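Local coordinates for HP0420 homologue (Helicobacter felis, PDB 3LW3), which is of unknown function but adopts a hotdog fold, a fold shared by many thioesterases and dehydratases that act on acyl-thioesters, at residues Cys27-Ala38 against Gly62-Asn73. Sequence-based numbering, arbitrary orientation.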
loop_
_atom_site.group_PDB
_atom_site.type_symbol
_atom_site.label_atom_id
_atom_site.label_comp_id
_atom_site.label_asym_id
_atom_site.label_seq_id
_atom_site.Cartn_x
_atom_site.Cartn_y
_atom_site.Cartn_z
ATOM N N CYS B 27 -7.950 2.357 -6.205
ATOM C CA CYS B 27 -7.416 2.700 -4.866
ATOM C C CYS B 27 -8.521 2.918 -3.830
ATOM O O CYS B 27 -8.803 2.045 -2.994
ATOM C CB CYS B 27 -6.528 3.933 -4.967
ATOM S SG CYS B 27 -5.759 4.395 -3.405
ATOM N N ALA B 28 -9.166 4.076 -3.919
ATOM C CA ALA B 28 -10.205 4.518 -2.992
ATOM C C ALA B 28 -10.777 5.815 -3.564
ATOM O O ALA B 28 -10.122 6.541 -4.307
ATOM C CB ALA B 28 -9.637 4.776 -1.581
ATOM N N GLU B 29 -12.016 6.088 -3.210
ATOM C CA GLU B 29 -12.678 7.343 -3.602
ATOM C C GLU B 29 -12.326 8.472 -2.619
ATOM O O GLU B 29 -12.464 8.298 -1.388
ATOM C CB GLU B 29 -14.199 7.168 -3.669
ATOM C CG GLU B 29 -14.903 8.456 -4.018
ATOM C CD GLU B 29 -16.422 8.346 -3.895
ATOM O OE1 GLU B 29 -16.926 7.440 -3.190
ATOM O OE2 GLU B 29 -17.130 9.186 -4.492
ATOM N N LEU B 30 -11.909 9.616 -3.153
ATOM C CA LEU B 30 -11.598 10.747 -2.305
ATOM C C LEU B 30 -12.905 11.350 -1.847
ATOM O O LEU B 30 -13.758 11.653 -2.680
ATOM C CB LEU B 30 -10.848 11.802 -3.101
ATOM C CG LEU B 30 -10.461 13.077 -2.354
ATOM C CD1 LEU B 30 -9.584 12.822 -1.113
ATOM C CD2 LEU B 30 -9.799 13.992 -3.355
ATOM N N ILE B 31 -13.023 11.570 -0.547
ATOM C CA ILE B 31 -14.212 12.127 0.093
ATOM C C ILE B 31 -14.004 13.587 0.523
ATOM O O ILE B 31 -14.871 14.450 0.266
ATOM C CB ILE B 31 -14.650 11.309 1.282
ATOM C CG1 ILE B 31 -14.828 9.832 0.927
ATOM C CG2 ILE B 31 -15.892 11.940 1.895
ATOM C CD1 ILE B 31 -15.864 9.620 -0.134
ATOM N N SER B 32 -12.871 13.896 1.151
ATOM C CA SER B 32 -12.591 15.275 1.526
ATOM C C SER B 32 -11.100 15.407 1.820
ATOM O O SER B 32 -10.393 14.398 2.031
ATOM C CB SER B 32 -13.342 15.615 2.802
ATOM O OG SER B 32 -13.038 14.688 3.824
ATOM N N PHE B 33 -10.631 16.645 1.849
ATOM C CA PHE B 33 -9.265 16.920 2.242
ATOM C C PHE B 33 -9.154 18.389 2.578
ATOM O O PHE B 33 -9.983 19.206 2.127
ATOM C CB PHE B 33 -8.228 16.556 1.175
ATOM C CG PHE B 33 -8.327 17.376 -0.084
ATOM C CD1 PHE B 33 -9.360 17.145 -1.019
ATOM C CD2 PHE B 33 -7.409 18.399 -0.343
ATOM C CE1 PHE B 33 -9.441 17.902 -2.194
ATOM C CE2 PHE B 33 -7.499 19.149 -1.502
ATOM C CZ PHE B 33 -8.509 18.909 -2.418
ATOM N N GLY B 34 -8.128 18.719 3.345
ATOM C CA GLY B 34 -7.917 20.088 3.758
ATOM C C GLY B 34 -7.669 20.224 5.237
ATOM O O GLY B 34 -7.972 19.318 6.072
ATOM N N SER B 35 -7.058 21.351 5.603
ATOM C CA SER B 35 -6.822 21.617 7.007
ATOM C C SER B 35 -6.004 20.497 7.736
ATOM O O SER B 35 -6.212 20.240 8.938
ATOM C CB SER B 35 -8.157 21.876 7.747
ATOM O OG SER B 35 -8.867 22.969 7.154
ATOM N N GLY B 36 -5.061 19.887 7.027
ATOM C CA GLY B 36 -4.188 18.877 7.619
ATOM C C GLY B 36 -4.835 17.474 7.713
ATOM O O GLY B 36 -4.280 16.595 8.394
ATOM N N LYS B 37 -5.995 17.282 7.078
ATOM C CA LYS B 37 -6.723 15.991 7.087
ATOM C C LYS B 37 -7.175 15.604 5.679
ATOM O O LYS B 37 -7.262 16.438 4.764
ATOM C CB LYS B 37 -7.981 16.086 7.949
ATOM C CG LYS B 37 -7.720 16.508 9.386
ATOM C CD LYS B 37 -9.026 16.746 10.137
ATOM C CE LYS B 37 -8.765 17.299 11.560
ATOM N NZ LYS B 37 -10.054 17.738 12.217
ATOM N N ALA B 38 -7.560 14.336 5.547
ATOM C CA ALA B 38 -8.251 13.831 4.359
ATOM C C ALA B 38 -8.996 12.574 4.725
ATOM O O ALA B 38 -8.597 11.830 5.644
ATOM C CB ALA B 38 -7.273 13.541 3.254
ATOM N N GLY B 62 -2.773 0.635 0.385
ATOM C CA GLY B 62 -2.803 1.556 -0.762
ATOM C C GLY B 62 -3.828 2.662 -0.502
ATOM O O GLY B 62 -3.532 3.831 -0.685
ATOM N N ALA B 63 -5.020 2.290 -0.008
ATOM C CA ALA B 63 -6.049 3.293 0.319
ATOM C C ALA B 63 -5.550 4.244 1.444
ATOM O O ALA B 63 -5.686 5.477 1.346
ATOM C CB ALA B 63 -7.331 2.597 0.731
ATOM N N ALA B 64 -4.944 3.659 2.488
ATOM C CA ALA B 64 -4.429 4.428 3.629
ATOM C C ALA B 64 -3.354 5.400 3.138
ATOM O O ALA B 64 -3.319 6.585 3.519
ATOM C CB ALA B 64 -3.863 3.499 4.659
ATOM N N SER B 65 -2.498 4.910 2.254
ATOM C CA SER B 65 -1.397 5.697 1.657
ATOM C C SER B 65 -1.907 6.946 0.913
ATOM O O SER B 65 -1.408 8.058 1.099
ATOM C CB SER B 65 -0.550 4.816 0.699
ATOM O OG SER B 65 0.152 3.798 1.397
ATOM N N PHE B 66 -2.914 6.743 0.077
ATOM C CA PHE B 66 -3.556 7.816 -0.628
ATOM C C PHE B 66 -4.140 8.816 0.350
ATOM O O PHE B 66 -3.885 10.019 0.198
ATOM C CB PHE B 66 -4.604 7.244 -1.565
ATOM C CG PHE B 66 -5.346 8.266 -2.372
ATOM C CD1 PHE B 66 -4.696 9.339 -2.988
ATOM C CD2 PHE B 66 -6.703 8.095 -2.600
ATOM C CE1 PHE B 66 -5.410 10.263 -3.756
ATOM C CE2 PHE B 66 -7.423 8.974 -3.375
ATOM C CZ PHE B 66 -6.785 10.098 -3.938
ATOM N N ALA B 67 -4.907 8.367 1.353
ATOM C CA ALA B 67 -5.425 9.309 2.403
ATOM C C ALA B 67 -4.272 10.160 3.007
ATOM O O ALA B 67 -4.375 11.399 3.128
ATOM C CB ALA B 67 -6.127 8.593 3.559
ATOM N N ALA B 68 -3.207 9.460 3.405
ATOM C CA ALA B 68 -2.030 10.104 4.026
ATOM C C ALA B 68 -1.476 11.212 3.104
ATOM O O ALA B 68 -1.289 12.340 3.534
ATOM C CB ALA B 68 -0.972 9.065 4.329
ATOM N N LEU B 69 -1.238 10.899 1.829
ATOM C CA LEU B 69 -0.724 11.894 0.860
ATOM C C LEU B 69 -1.697 13.073 0.721
ATOM O O LEU B 69 -1.269 14.215 0.671
ATOM C CB LEU B 69 -0.410 11.232 -0.479
ATOM C CG LEU B 69 0.858 10.371 -0.419
ATOM C CD1 LEU B 69 1.036 9.323 -1.588
ATOM C CD2 LEU B 69 2.061 11.321 -0.370
ATOM N N CYS B 70 -3.002 12.802 0.672
ATOM C CA CYS B 70 -3.989 13.870 0.546
ATOM C C CYS B 70 -4.069 14.818 1.759
ATOM O O CYS B 70 -4.385 16.012 1.611
ATOM C CB CYS B 70 -5.367 13.289 0.257
ATOM S SG CYS B 70 -5.525 12.508 -1.337
ATOM N N ALA B 71 -3.769 14.322 2.943
ATOM C CA ALA B 71 -3.796 15.152 4.142
ATOM C C ALA B 71 -2.747 16.269 4.081
ATOM O O ALA B 71 -2.995 17.373 4.580
ATOM C CB ALA B 71 -3.532 14.271 5.416
ATOM N N LEU B 72 -1.586 15.943 3.526
ATOM C CA LEU B 72 -0.503 16.927 3.361
ATOM C C LEU B 72 -0.671 17.715 2.042
ATOM O O LEU B 72 -0.438 18.934 1.996
ATOM C CB LEU B 72 0.857 16.234 3.394
ATOM C CG LEU B 72 2.053 17.150 3.214
ATOM C CD1 LEU B 72 2.014 18.130 4.349
ATOM C CD2 LEU B 72 3.276 16.286 3.236
ATOM N N ASN B 73 -1.101 17.024 0.984
ATOM C CA ASN B 73 -1.436 17.620 -0.305
ATOM C C ASN B 73 -0.322 18.505 -0.891
ATOM O O ASN B 73 -0.574 19.627 -1.288
ATOM C CB ASN B 73 -2.756 18.412 -0.228
ATOM C CG ASN B 73 -3.288 18.814 -1.600
ATOM O OD1 ASN B 73 -3.958 19.842 -1.728
ATOM N ND2 ASN B 73 -2.958 18.052 -2.629
HETATM O O HOH W 1 -3.976 20.192 4.456
#
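Cys27 and Phe66 each have a chi1 near 180° (-177° and -180°), which swings the group beside its own carbonyl carbon and leaves SG of Cys27 facing the base of the Phe66 side chain, 3.6 Å from CB. The sulfur stands 4.8 Å from the centroid of the Phe66 ring, an oblique sulfur-aromatic contact. The same ring reaches towards the chain leading into strand 29-34, where its CE2 lies 3.8 Å from O of Ala28. Farther along, CB of Ala38 packs 3.6 Å from CB of Cys70 and equally close to N of Ala71. With SG anti to its carbonyl carbon (chi1 -67°), Cys70 meets CD1 of Leu30 at 4.1 Å. Small Ala28, Ala38, Ala63 and Ala71 are consistent with the 7.3 Å approach of the axes of strand 29-34 and helix 62-72; hairpin 29-42 edges the sheet, the bun that wraps the helical sausage. At the type I' turn the contact becomes polar: one water accepts from N of Gly36 (2.8 Å) and donates to O of Ala71 (3.0 Å). His56 of the second subunit packs on Cys27 and Phe66, placing that end near the dimer interface. The chemistry thus implies a mainly apolar seam with two cysteine sulfurs in it, and water satisfying a carbonyl in the helix's last turn.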